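Local coordinates for ABC transporter substrate-binding protein (Staphylococcus aureus subsp. aureus NCTC 8325, PDB 3UN6) that binds zinc and probably serves as the substrate-binding component of an ABC-type import system, though its physiological ligand is not established, at residues 47-50 against 51-54; 243-246 against 247-251. All blocks are in the same frame, centred on the assembly; numbering follows the deposited sequence.

Interaction 1 (47-50 against 51-54)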
loop_
_atom_site.group_PDB
_atom_site.type_symbol
_atom_site.label_atom_id
_atom_site.label_comp_id
_atom_site.label_asym_id
_atom_site.label_seq_id
_atom_site.Cartn_x
_atom_site.Cartn_y
_atom_site.Cartn_z
ATOM N N SER A 47 -0.478 -5.832 -0.002
ATOM C CA SER A 47 -1.339 -6.566 -0.916
ATOM C C SER A 47 -1.513 -8.018 -0.528
ATOM O O SER A 47 -2.173 -8.754 -1.248
ATOM C CB SER A 47 -0.737 -6.498 -2.342
ATOM O OG SER A 47 0.386 -7.351 -2.438
ATOM N N ALA A 48 -0.950 -8.432 0.613
ATOM C CA ALA A 48 -0.927 -9.833 1.028
ATOM C C ALA A 48 -2.303 -10.433 1.332
ATOM O O ALA A 48 -2.464 -11.645 1.244
ATOM C CB ALA A 48 -0.010 -10.001 2.235
ATOM N N ASN A 49 -3.289 -9.605 1.680
ATOM C CA ASN A 49 -4.633 -10.136 1.922
ATOM C C ASN A 49 -5.246 -10.701 0.628
ATOM O O ASN A 49 -6.111 -11.539 0.689
ATOM C CB ASN A 49 -5.582 -9.108 2.549
ATOM C CG ASN A 49 -6.814 -9.764 3.159
ATOM O OD1 ASN A 49 -6.710 -10.751 3.873
ATOM N ND2 ASN A 49 -7.976 -9.227 2.866
ATOM N N LEU A 50 -4.789 -10.241 -0.532
ATOM C CA LEU A 50 -5.240 -10.821 -1.806
ATOM C C LEU A 50 -4.751 -12.273 -1.936
ATOM O O LEU A 50 -5.475 -13.124 -2.476
ATOM C CB LEU A 50 -4.736 -10.010 -3.002
ATOM C CG LEU A 50 -5.401 -8.665 -3.250
ATOM C CD1 LEU A 50 -4.686 -7.956 -4.388
ATOM C CD2 LEU A 50 -6.872 -8.864 -3.559
HETATM N N MSE A 51 -3.531 -12.545 -1.446
HETATM C CA MSE A 51 -2.956 -13.896 -1.496
HETATM C C MSE A 51 -3.798 -14.800 -0.591
HETATM O O MSE A 51 -4.147 -15.938 -0.945
HETATM C CB MSE A 51 -1.502 -13.927 -0.993
HETATM C CG MSE A 51 -0.486 -12.841 -1.492
HETATM SE SE MSE A 51 -0.177 -12.651 -3.396
HETATM C CE MSE A 51 -1.590 -11.339 -3.828
HETATM N N MSE A 52 -4.121 -14.299 0.599
HETATM C CA MSE A 52 -4.955 -15.071 1.514
HETATM C C MSE A 52 -6.318 -15.352 0.883
HETATM O O MSE A 52 -6.832 -16.479 0.992
HETATM C CB MSE A 52 -5.141 -14.347 2.842
HETATM C CG MSE A 52 -5.962 -15.102 3.792
HETATM SE SE MSE A 52 -5.073 -16.778 4.402
HETATM C CE MSE A 52 -6.677 -17.733 4.872
ATOM N N THR A 53 -6.898 -14.343 0.224
ATOM C CA THR A 53 -8.212 -14.491 -0.424
ATOM C C THR A 53 -8.173 -15.629 -1.437
ATOM O O THR A 53 -9.066 -16.473 -1.472
ATOM C CB THR A 53 -8.663 -13.172 -1.088
ATOM O OG1 THR A 53 -8.673 -12.135 -0.098
ATOM C CG2 THR A 53 -10.048 -13.309 -1.699
ATOM N N LYS A 54 -7.121 -15.635 -2.248
ATOM C CA LYS A 54 -6.852 -16.670 -3.227
ATOM C C LYS A 54 -6.771 -18.049 -2.556
ATOM O O LYS A 54 -7.384 -19.007 -3.026
ATOM C CB LYS A 54 -5.529 -16.343 -3.937
ATOM C CG LYS A 54 -5.083 -17.304 -5.014
ATOM C CD LYS A 54 -6.021 -17.318 -6.160
ATOM C CE LYS A 54 -5.451 -18.140 -7.276
ATOM N NZ LYS A 54 -6.462 -18.327 -8.326
#

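Interaction 2 (243-246 against 247-251)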
loop_
_atom_site.group_PDB
_atom_site.type_symbol
_atom_site.label_atom_id
_atom_site.label_comp_id
_atom_site.label_asym_id
_atom_site.label_seq_id
_atom_site.Cartn_x
_atom_site.Cartn_y
_atom_site.Cartn_z
ATOM N N ASP A 243 -14.982 -12.825 0.673
ATOM C CA ASP A 243 -13.846 -13.693 0.881
ATOM C C ASP A 243 -12.678 -12.854 1.368
ATOM O O ASP A 243 -11.937 -13.261 2.243
ATOM C CB ASP A 243 -13.503 -14.442 -0.401
ATOM C CG ASP A 243 -14.592 -15.406 -0.795
ATOM O OD1 ASP A 243 -15.379 -15.783 0.112
ATOM O OD2 ASP A 243 -14.654 -15.782 -1.981
ATOM N N TYR A 244 -12.545 -11.672 0.793
ATOM C CA TYR A 244 -11.518 -10.721 1.183
ATOM C C TYR A 244 -11.675 -10.321 2.660
ATOM O O TYR A 244 -10.689 -10.228 3.384
ATOM C CB TYR A 244 -11.597 -9.498 0.249
ATOM C CG TYR A 244 -10.494 -8.470 0.417
ATOM C CD1 TYR A 244 -9.342 -8.543 -0.341
ATOM C CD2 TYR A 244 -10.629 -7.413 1.317
ATOM C CE1 TYR A 244 -8.330 -7.614 -0.197
ATOM C CE2 TYR A 244 -9.635 -6.470 1.455
ATOM C CZ TYR A 244 -8.477 -6.586 0.698
ATOM O OH TYR A 244 -7.472 -5.655 0.830
ATOM N N LYS A 245 -12.916 -10.107 3.105
ATOM C CA LYS A 245 -13.187 -9.700 4.490
ATOM C C LYS A 245 -12.805 -10.818 5.474
ATOM O O LYS A 245 -12.109 -10.577 6.460
ATOM C CB LYS A 245 -14.645 -9.288 4.636
ATOM C CG LYS A 245 -15.029 -8.857 6.033
ATOM C CD LYS A 245 -16.364 -8.154 6.010
ATOM C CE LYS A 245 -16.756 -7.671 7.401
ATOM N NZ LYS A 245 -18.049 -6.934 7.347
ATOM N N LYS A 246 -13.256 -12.040 5.186
ATOM C CA LYS A 246 -12.915 -13.205 5.993
ATOM C C LYS A 246 -11.383 -13.349 6.088
ATOM O O LYS A 246 -10.828 -13.580 7.179
ATOM C CB LYS A 246 -13.503 -14.477 5.373
ATOM C CG LYS A 246 -15.028 -14.520 5.240
ATOM C CD LYS A 246 -15.490 -15.863 4.639
ATOM C CE LYS A 246 -17.008 -15.933 4.419
ATOM N NZ LYS A 246 -17.795 -15.733 5.662
ATOM N N SER A 247 -10.708 -13.191 4.938
ATOM C CA SER A 247 -9.250 -13.325 4.857
ATOM C C SER A 247 -8.531 -12.324 5.746
ATOM O O SER A 247 -7.525 -12.652 6.389
ATOM C CB SER A 247 -8.770 -13.163 3.410
ATOM O OG SER A 247 -9.244 -14.236 2.612
ATOM N N GLY A 248 -9.074 -11.114 5.789
ATOM C CA GLY A 248 -8.513 -10.033 6.580
ATOM C C GLY A 248 -8.380 -10.379 8.042
ATOM O O GLY A 248 -7.397 -10.006 8.679
ATOM N N PHE A 249 -9.350 -11.106 8.562
ATOM C CA PHE A 249 -9.311 -11.544 9.960
ATOM C C PHE A 249 -8.396 -12.753 10.150
ATOM O O PHE A 249 -7.715 -12.846 11.160
ATOM C CB PHE A 249 -10.717 -11.794 10.485
ATOM C CG PHE A 249 -11.536 -10.530 10.603
ATOM C CD1 PHE A 249 -11.365 -9.684 11.683
ATOM C CD2 PHE A 249 -12.454 -10.179 9.623
ATOM C CE1 PHE A 249 -12.105 -8.503 11.797
ATOM C CE2 PHE A 249 -13.198 -9.003 9.718
ATOM C CZ PHE A 249 -13.021 -8.161 10.814
ATOM N N LYS A 250 -8.372 -13.668 9.188
ATOM C CA LYS A 250 -7.415 -14.795 9.237
ATOM C C LYS A 250 -5.961 -14.287 9.340
ATOM O O LYS A 250 -5.114 -14.898 10.000
ATOM C CB LYS A 250 -7.517 -15.653 7.965
ATOM C CG LYS A 250 -8.412 -16.846 8.020
ATOM C CD LYS A 250 -7.826 -17.921 8.946
ATOM C CE LYS A 250 -8.510 -19.255 8.756
ATOM N NZ LYS A 250 -9.993 -19.128 8.813
HETATM N N MSE A 251 -5.704 -13.162 8.679
HETATM C CA MSE A 251 -4.371 -12.556 8.596
HETATM C C MSE A 251 -3.882 -11.882 9.865
HETATM O O MSE A 251 -2.735 -11.423 9.913
HETATM C CB MSE A 251 -4.321 -11.585 7.435
HETATM C CG MSE A 251 -4.384 -12.257 6.065
HETATM SE SE MSE A 251 -2.703 -13.166 5.529
HETATM C CE MSE A 251 -1.623 -11.622 5.073
#

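Interaction 1 (47-50 against 51-54)
The carbonyl oxygen of N49 is gripped twice by T53. T53 OG1 donates to N49 O at 2.7 Å, and T53 N donates to the same N49 O at 2.9 Å. The two donors come from opposite faces of the carbonyl plane, each tilted about 30° out of it. The hydroxyl lies beside its own backbone N and anti to the carbonyl carbon (chi1 -56°), which folds OG1 back over the preceding turn. A buried hydroxyl thus spends its proton on the helix backbone. The same first turns are closed by M52 N to A48 O at 3.2 Å and by K54 N to L50 O at 3.0 Å. On another side of the helix, the selenomethionine M51 curls back. Bends at chi2 and chi3 bring M51 CE within 3.5 Å of L50 CB; M51 CE also lies 3.7 Å from S47 O. M51 CG passes near A48 CA. This is the start of helix 48-58, the helix of the beta-alpha-beta unit between strands 36-41 and 66-71. S47 comes directly after the zinc ligand H46, and its OG bonds to the carbonyls of L42 and I44. L50, M51 and K54 pack on L69 of strand 66-71. M51 and M52 meet helix 254-264, while N49, M52 and T53 face helix 234-250.

Interaction 2 (243-246 against 247-251)
S247 folds back on D243, one helical turn earlier. S247 CB sits 3.4 Å from D243 O and 3.5 Å from Y244 O. At the tip, S247 OG donates to D243 O at 2.9 Å, well out of the carbonyl plane and away from the lone-pair directions. The backbone S247 N reaches the same D243 O from the other face at 3.0 Å. The chi1 of -66° turns OG back toward the preceding turn, where it can reach the same carbonyl as its own N-H. S247 OG also has a weak hydrogen bond with T53 OG1 of helix 48-58. Further on, K246 O accepts from K250 N at 3.2 Å and meets the rim of the F249 ring, almost level with it. The F249 ring and the K245 chain run side by side in one direction. F249 CE2 is 4.1 Å from K245 CG, and F249 CD2 is 3.2 Å from K245 O. K245 NZ bonds to the carbonyls of A321 and Y318, with a cation-pi contact to the Y318 ring. K246 NZ forms a salt bridge with the C-terminal carboxylate of S324. The serine proton thus goes to a backbone carbonyl inside the fold, while both lysines reach the C-terminal residues. Of the two, K246 meets an opposite charge there, which would tend to hold the terminus close.

In the fold
Interaction 1 comes early in the chain, at the start of helix 48-58. Interaction 2 comes much later, near the end of helix 234-250. Their centres are only about 8 Å apart, on the same side of the chain's centre, and the two helices pack directly. N49 bridges them: N49 ND2 probably donates to Y244 O at 2.9 Å. T53 CA lies 3.2 Å from S247 OG. Residues far apart in sequence thereby join the beta-alpha-beta unit of strands 36-41 and 66-71 to a late helix. The S47 side chain is about 8 Å from a bound zinc ion and that of Y244 about 11 Å, so the pair lies near the metal site without supplying ligands from these segments.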